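Local coordinates for protein phosphoribosylglycinamide synthetase (Anaerococcus prevotii, PDB 4DIM) that probably acts as an ATP-dependent ligase of the ATP-grasp type, binding ATP and a metal ion, at residues 349-355 / 375-381; 125-131 / 183-189. All coordinates share one frame; numbering follows the deposited sequence.

Contact 1: 349-355 / 375-381; sequences DDIVEIT and GQIIVKE
E353 and Q376 meet on one face of an antiparallel strand pair, 351-355 against 375-381, whose axes run 178° apart. Traced outward, the E353 side chain starts with CB against the I378 methyl CD1, 3.8 Å away. CG stands anti to the backbone N (chi1 -159°) and the chain runs on extended, which carries the carboxylate across to the Q376 amide, the two side chains crossing at a slant. E353 CD comes within 3.5 Å of Q376 NE2. OE1 touches I378 CD1 at 3.6 Å, while OE2 takes two donors: Q376 NE2 at 2.7 Å on its syn side, and T355 OG1 on its anti lone pair. E353 OE2 lies in the Q376 amide plane, while NE2 sits somewhat out of the carboxylate plane, the two flat groups being turned 42° from each other. With an alanine here, the Q376 amide and the T355 hydroxyl would probably lose their shared acceptor and be left free to turn. Further along, I378 O accepts from both V352 N (2.8 Å) and E353 N (3.1 Å), the mark of a classic beta bulge. Beyond it, K380 NZ donates to D349 O at 2.9 Å from above the carbonyl plane and forms a longer salt bridge with D350 OD1. Strand 351-356 is outermost in the eight-stranded antiparallel sheet, and strand 323-329 lies beyond 375-381. Helix 285-293 packs on V352, I378 and K380, whereas helix 384-395 packs on I377 and V379 of the other face.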
loop_
_atom_site.group_PDB
_atom_site.type_symbol
_atom_site.label_atom_id
_atom_site.label_comp_id
_atom_site.label_asym_id
_atom_site.label_seq_id
_atom_site.Cartn_x
_atom_site.Cartn_y
_atom_site.Cartn_z
ATOM N N ASP A 349 -9.962 -23.990 9.087
ATOM C CA ASP A 349 -9.448 -23.681 7.748
ATOM C C ASP A 349 -9.939 -22.315 7.224
ATOM O O ASP A 349 -9.325 -21.790 6.294
ATOM C CB ASP A 349 -9.820 -24.786 6.751
ATOM C CG ASP A 349 -9.133 -26.112 7.029
ATOM O OD1 ASP A 349 -8.491 -26.242 8.115
ATOM O OD2 ASP A 349 -9.236 -27.025 6.172
ATOM N N ASP A 350 -11.027 -21.751 7.805
ATOM C CA ASP A 350 -11.527 -20.411 7.469
ATOM C C ASP A 350 -10.712 -19.329 8.209
ATOM O O ASP A 350 -10.814 -18.165 7.858
ATOM C CB ASP A 350 -13.042 -20.267 7.756
ATOM C CG ASP A 350 -13.943 -20.889 6.693
ATOM O OD1 ASP A 350 -13.404 -21.409 5.673
ATOM O OD2 ASP A 350 -15.186 -20.866 6.880
ATOM N N ILE A 351 -9.894 -19.713 9.198
ATOM C CA ILE A 351 -8.957 -18.811 9.866
ATOM C C ILE A 351 -7.664 -19.014 9.112
ATOM O O ILE A 351 -7.040 -20.076 9.197
ATOM C CB ILE A 351 -8.799 -19.044 11.392
ATOM C CG1 ILE A 351 -10.161 -19.015 12.112
ATOM C CG2 ILE A 351 -7.872 -17.979 11.981
ATOM C CD1 ILE A 351 -10.111 -19.383 13.529
ATOM N N VAL A 352 -7.336 -18.036 8.288
ATOM C CA VAL A 352 -6.144 -18.048 7.466
ATOM C C VAL A 352 -4.931 -17.752 8.333
ATOM O O VAL A 352 -3.884 -18.368 8.163
ATOM C CB VAL A 352 -6.302 -17.013 6.339
ATOM C CG1 VAL A 352 -4.998 -16.817 5.584
ATOM C CG2 VAL A 352 -7.448 -17.406 5.401
ATOM N N GLU A 353 -5.055 -16.778 9.225
ATOM C CA GLU A 353 -3.942 -16.368 10.056
ATOM C C GLU A 353 -4.389 -15.749 11.366
ATOM O O GLU A 353 -5.393 -15.046 11.399
ATOM C CB GLU A 353 -3.100 -15.343 9.293
ATOM C CG GLU A 353 -1.693 -15.206 9.811
ATOM C CD GLU A 353 -0.950 -14.013 9.258
ATOM O OE1 GLU A 353 -0.775 -13.922 8.019
ATOM O OE2 GLU A 353 -0.544 -13.159 10.077
ATOM N N ILE A 354 -3.658 -16.080 12.442
ATOM C CA ILE A 354 -3.745 -15.485 13.776
ATOM C C ILE A 354 -2.325 -15.379 14.229
ATOM O O ILE A 354 -1.748 -16.392 14.624
ATOM C CB ILE A 354 -4.631 -16.188 14.850
ATOM C CG1 ILE A 354 -6.129 -16.061 14.527
ATOM C CG2 ILE A 354 -4.351 -15.556 16.234
ATOM C CD1 ILE A 354 -7.042 -16.964 15.397
ATOM N N THR A 355 -1.727 -14.197 14.123
ATOM C CA THR A 355 -0.350 -14.036 14.572
ATOM C C THR A 355 -0.257 -12.897 15.539
ATOM O O THR A 355 -0.921 -11.872 15.367
ATOM C CB THR A 355 0.610 -13.827 13.383
ATOM O OG1 THR A 355 0.217 -12.677 12.643
ATOM C CG2 THR A 355 0.696 -15.058 12.479
ATOM N N GLY A 375 -1.122 -7.751 17.005
ATOM C CA GLY A 375 -1.107 -8.852 16.057
ATOM C C GLY A 375 -2.046 -8.598 14.912
ATOM O O GLY A 375 -2.439 -7.453 14.666
ATOM N N GLN A 376 -2.431 -9.678 14.235
ATOM C CA GLN A 376 -3.371 -9.606 13.125
ATOM C C GLN A 376 -4.081 -10.915 12.925
ATOM O O GLN A 376 -3.531 -11.984 13.217
ATOM C CB GLN A 376 -2.681 -9.199 11.822
ATOM C CG GLN A 376 -1.732 -10.256 11.262
ATOM C CD GLN A 376 -0.857 -9.706 10.186
ATOM O OE1 GLN A 376 -0.645 -8.506 10.055
ATOM N NE2 GLN A 376 -0.254 -10.567 9.446
ATOM N N ILE A 377 -5.304 -10.807 12.400
ATOM C CA ILE A 377 -6.225 -11.896 12.126
ATOM C C ILE A 377 -6.655 -11.823 10.680
ATOM O O ILE A 377 -7.070 -10.762 10.224
ATOM C CB ILE A 377 -7.486 -11.803 13.039
ATOM C CG1 ILE A 377 -7.114 -11.855 14.552
ATOM C CG2 ILE A 377 -8.509 -12.904 12.679
ATOM C CD1 ILE A 377 -8.198 -11.360 15.433
ATOM N N ILE A 378 -6.655 -12.974 9.995
ATOM C CA ILE A 378 -7.163 -13.076 8.648
ATOM C C ILE A 378 -8.140 -14.250 8.585
ATOM O O ILE A 378 -7.813 -15.370 8.961
ATOM C CB ILE A 378 -6.093 -13.190 7.547
ATOM C CG1 ILE A 378 -4.961 -12.223 7.769
ATOM C CG2 ILE A 378 -6.765 -12.957 6.163
ATOM C CD1 ILE A 378 -3.849 -12.448 6.896
ATOM N N VAL A 379 -9.335 -13.965 8.067
ATOM C CA VAL A 379 -10.390 -14.947 7.851
ATOM C C VAL A 379 -10.894 -14.832 6.407
ATOM O O VAL A 379 -10.680 -13.803 5.750
ATOM C CB VAL A 379 -11.530 -14.833 8.848
ATOM C CG1 VAL A 379 -10.994 -14.944 10.275
ATOM C CG2 VAL A 379 -12.315 -13.541 8.656
ATOM N N LYS A 380 -11.483 -15.950 5.924
ATOM C CA LYS A 380 -12.113 -16.123 4.616
ATOM C C LYS A 380 -13.447 -16.848 4.841
ATOM O O LYS A 380 -13.526 -17.662 5.757
ATOM C CB LYS A 380 -11.192 -16.905 3.628
ATOM C CG LYS A 380 -10.851 -18.346 4.024
ATOM C CD LYS A 380 -10.025 -19.009 2.933
ATOM C CE LYS A 380 -9.456 -20.369 3.247
ATOM N NZ LYS A 380 -10.494 -21.373 3.640
ATOM N N GLU A 381 -14.478 -16.587 4.016
ATOM C CA GLU A 381 -15.816 -17.205 4.162
ATOM C C GLU A 381 -16.679 -16.831 2.906
ATOM O O GLU A 381 -16.184 -16.091 2.076
ATOM C CB GLU A 381 -16.437 -16.719 5.494
ATOM C CG GLU A 381 -17.731 -17.362 5.948
ATOM C CD GLU A 381 -17.981 -18.854 5.916
ATOM O OE1 GLU A 381 -17.950 -19.477 7.003
ATOM O OE2 GLU A 381 -18.463 -19.331 4.861
#

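Contact 2: 125-131 / 183-189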
loop_
_atom_site.group_PDB
_atom_site.type_symbol
_atom_site.label_atom_id
_atom_site.label_comp_id
_atom_site.label_asym_id
_atom_site.label_seq_id
_atom_site.Cartn_x
_atom_site.Cartn_y
_atom_site.Cartn_z
ATOM N N ALA A 125 -8.278 14.532 -8.058
ATOM C CA ALA A 125 -8.422 15.899 -7.512
ATOM C C ALA A 125 -7.421 16.811 -8.231
ATOM O O ALA A 125 -6.219 16.711 -8.006
ATOM C CB ALA A 125 -8.150 15.920 -6.006
ATOM N N ARG A 126 -7.902 17.645 -9.137
ATOM C CA ARG A 126 -7.037 18.498 -9.943
ATOM C C ARG A 126 -6.462 19.620 -9.095
ATOM O O ARG A 126 -7.090 20.023 -8.111
ATOM C CB ARG A 126 -7.839 19.071 -11.125
ATOM C CG ARG A 126 -8.388 17.991 -12.096
ATOM C CD ARG A 126 -9.333 18.551 -13.163
ATOM N NE ARG A 126 -10.533 19.143 -12.565
ATOM C CZ ARG A 126 -11.459 19.838 -13.219
ATOM N NH1 ARG A 126 -11.358 20.027 -14.535
ATOM N NH2 ARG A 126 -12.499 20.345 -12.567
ATOM N N HIS A 127 -5.266 20.116 -9.462
ATOM C CA HIS A 127 -4.632 21.192 -8.695
ATOM C C HIS A 127 -3.911 22.197 -9.545
ATOM O O HIS A 127 -3.382 21.901 -10.625
ATOM C CB HIS A 127 -3.640 20.644 -7.650
ATOM C CG HIS A 127 -2.335 20.142 -8.198
ATOM N ND1 HIS A 127 -1.242 20.967 -8.361
ATOM C CD2 HIS A 127 -1.987 18.895 -8.564
ATOM C CE1 HIS A 127 -0.267 20.196 -8.817
ATOM N NE2 HIS A 127 -0.667 18.936 -8.941
ATOM N N PHE A 128 -3.804 23.385 -8.970
ATOM C CA PHE A 128 -3.101 24.488 -9.597
ATOM C C PHE A 128 -2.088 25.103 -8.628
ATOM O O PHE A 128 -2.399 25.343 -7.454
ATOM C CB PHE A 128 -4.120 25.525 -10.100
ATOM C CG PHE A 128 -4.734 25.094 -11.407
ATOM C CD1 PHE A 128 -4.000 25.148 -12.587
ATOM C CD2 PHE A 128 -5.984 24.504 -11.439
ATOM C CE1 PHE A 128 -4.546 24.711 -13.793
ATOM C CE2 PHE A 128 -6.535 24.057 -12.649
ATOM C CZ PHE A 128 -5.818 24.180 -13.822
ATOM N N VAL A 129 -0.874 25.352 -9.154
ATOM C CA VAL A 129 0.261 25.947 -8.414
ATOM C C VAL A 129 0.213 27.497 -8.601
ATOM O O VAL A 129 0.954 28.065 -9.396
ATOM C CB VAL A 129 1.651 25.328 -8.793
ATOM C CG1 VAL A 129 1.949 24.074 -7.972
ATOM C CG2 VAL A 129 1.766 25.009 -10.290
ATOM N N VAL A 130 -0.720 28.140 -7.885
ATOM C CA VAL A 130 -0.984 29.588 -7.885
ATOM C C VAL A 130 0.202 30.405 -7.257
ATOM O O VAL A 130 0.863 29.930 -6.339
ATOM C CB VAL A 130 -2.336 29.873 -7.135
ATOM C CG1 VAL A 130 -2.388 29.240 -5.748
ATOM C CG2 VAL A 130 -2.637 31.356 -7.025
ATOM N N ARG A 131 0.456 31.632 -7.761
ATOM C CA ARG A 131 1.495 32.559 -7.230
ATOM C C ARG A 131 0.908 33.959 -6.830
ATOM O O ARG A 131 1.635 34.727 -6.210
ATOM C CB ARG A 131 2.681 32.729 -8.223
ATOM C CG ARG A 131 3.751 31.654 -8.012
ATOM C CD ARG A 131 4.736 31.458 -9.153
ATOM N NE ARG A 131 5.616 30.309 -8.899
ATOM C CZ ARG A 131 6.627 29.921 -9.677
ATOM N NH1 ARG A 131 6.918 30.591 -10.789
ATOM N NH2 ARG A 131 7.358 28.861 -9.346
ATOM N N ASP A 183 7.188 31.166 -2.629
ATOM C CA ASP A 183 6.364 32.259 -3.195
ATOM C C ASP A 183 5.038 31.705 -3.736
ATOM O O ASP A 183 4.263 32.467 -4.315
ATOM C CB ASP A 183 7.089 33.064 -4.303
ATOM C CG ASP A 183 7.214 32.427 -5.693
ATOM O OD1 ASP A 183 7.848 33.063 -6.587
ATOM O OD2 ASP A 183 6.691 31.299 -5.889
ATOM N N TYR A 184 4.777 30.394 -3.582
ATOM C CA TYR A 184 3.575 29.819 -4.139
ATOM C C TYR A 184 2.838 28.979 -3.136
ATOM O O TYR A 184 3.331 28.616 -2.071
ATOM C CB TYR A 184 3.908 29.013 -5.398
ATOM C CG TYR A 184 4.699 27.763 -5.140
ATOM C CD1 TYR A 184 4.074 26.521 -5.064
ATOM C CD2 TYR A 184 6.077 27.811 -4.976
ATOM C CE1 TYR A 184 4.794 25.363 -4.771
ATOM C CE2 TYR A 184 6.811 26.663 -4.679
ATOM C CZ TYR A 184 6.166 25.434 -4.590
ATOM O OH TYR A 184 6.889 24.291 -4.321
ATOM N N CYS A 185 1.625 28.689 -3.541
ATOM C CA CYS A 185 0.549 28.000 -2.881
ATOM C C CYS A 185 0.002 26.900 -3.800
ATOM O O CYS A 185 0.224 26.914 -5.017
ATOM C CB CYS A 185 -0.544 29.021 -2.577
ATOM S SG CYS A 185 -1.005 29.112 -0.844
ATOM N N ILE A 186 -0.786 25.994 -3.227
ATOM C CA ILE A 186 -1.477 25.004 -4.014
ATOM C C ILE A 186 -2.932 25.154 -3.655
ATOM O O ILE A 186 -3.303 25.194 -2.478
ATOM C CB ILE A 186 -0.923 23.553 -3.885
ATOM C CG1 ILE A 186 0.373 23.450 -4.732
ATOM C CG2 ILE A 186 -1.929 22.501 -4.389
ATOM C CD1 ILE A 186 1.202 22.243 -4.509
ATOM N N VAL A 187 -3.733 25.368 -4.685
ATOM C CA VAL A 187 -5.188 25.365 -4.563
ATOM C C VAL A 187 -5.590 24.035 -5.210
ATOM O O VAL A 187 -5.206 23.747 -6.354
ATOM C CB VAL A 187 -5.931 26.617 -5.118
ATOM C CG1 VAL A 187 -5.739 26.793 -6.629
ATOM C CG2 VAL A 187 -7.408 26.543 -4.769
ATOM N N GLU A 188 -6.213 23.170 -4.433
ATOM C CA GLU A 188 -6.578 21.835 -4.926
ATOM C C GLU A 188 -8.017 21.525 -4.624
ATOM O O GLU A 188 -8.516 21.881 -3.560
ATOM C CB GLU A 188 -5.662 20.776 -4.280
ATOM C CG GLU A 188 -5.862 19.378 -4.808
ATOM C CD GLU A 188 -4.902 18.357 -4.259
ATOM O OE1 GLU A 188 -5.080 17.954 -3.087
ATOM O OE2 GLU A 188 -4.014 17.913 -5.020
ATOM N N GLU A 189 -8.669 20.796 -5.535
ATOM C CA GLU A 189 -10.046 20.335 -5.331
ATOM C C GLU A 189 -10.123 19.481 -4.087
ATOM O O GLU A 189 -9.283 18.586 -3.878
ATOM C CB GLU A 189 -10.530 19.491 -6.515
ATOM C CG GLU A 189 -10.693 20.228 -7.830
ATOM C CD GLU A 189 -11.209 19.321 -8.929
ATOM O OE1 GLU A 189 -12.199 19.690 -9.601
ATOM O OE2 GLU A 189 -10.604 18.244 -9.136
#
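E189 OE1 is gripped by the R126 guanidinium and, from outside the two segments, by the backbone N of K144. R126 NH2 lies 3.1 Å from E189 OE1, which sits in the guanidinium plane; NE adds a weak bond to the same oxygen. NH2 approaches from above the carboxylate, and the two planes stand 54° apart. The other oxygen, E189 OE2, takes R126 N at 2.8 Å on its anti side. In return E189 N donates almost straight to R126 O, so side chain and backbone clamp R126 together. Next comes the F128-V187 antiparallel pair, bonded both ways, with F128 N to V187 O at 3.0 Å; C185 N to V130 O continues the pairing. V130 CG1, held between its backbone N and carbonyl carbon (chi1 52°), reaches C185 CB at 3.7 Å. V129 CG1 lies alongside I186 CG1 at the same separation of 3.7 Å. At the far end R131 NE and D183 OD2 are 3.3 Å apart, but the oxygen stands well out of the guanidinium plane and the attraction is one of charge alone. Helix 110-120 sets Y111 against V129 and I186, its OH hydrogen-bonded to Y184 OH, and K114 against H127 and E188. Strand 127-128 is outermost in the four-stranded antiparallel sheet, next to 186-189; helices 133-141 and 166-179 pack on V130, V187 and C185, a small alpha/beta subdomain consistent with the ATP-grasp fold.

In the fold
Both contacts join an outermost strand to its antiparallel neighbour, but in different sheets: contact 1 in the eight-stranded sheet, contact 2 in the small four-stranded one that is consistent with the ATP-grasp fold. They share no helix or strand. Their centres are 44 Å apart, on opposite sides of the chain's centre, with nearest atoms about 30 Å apart. Each is partly buried, with four buried residues of fourteen in contact 1 and five in contact 2. The chemistry differs: contact 1 has a bulge at mid-length, an ion pair at one end and a carboxylate-amide bond toward the other, whereas contact 2 has ion pairs at both ends and aliphatic packing between them.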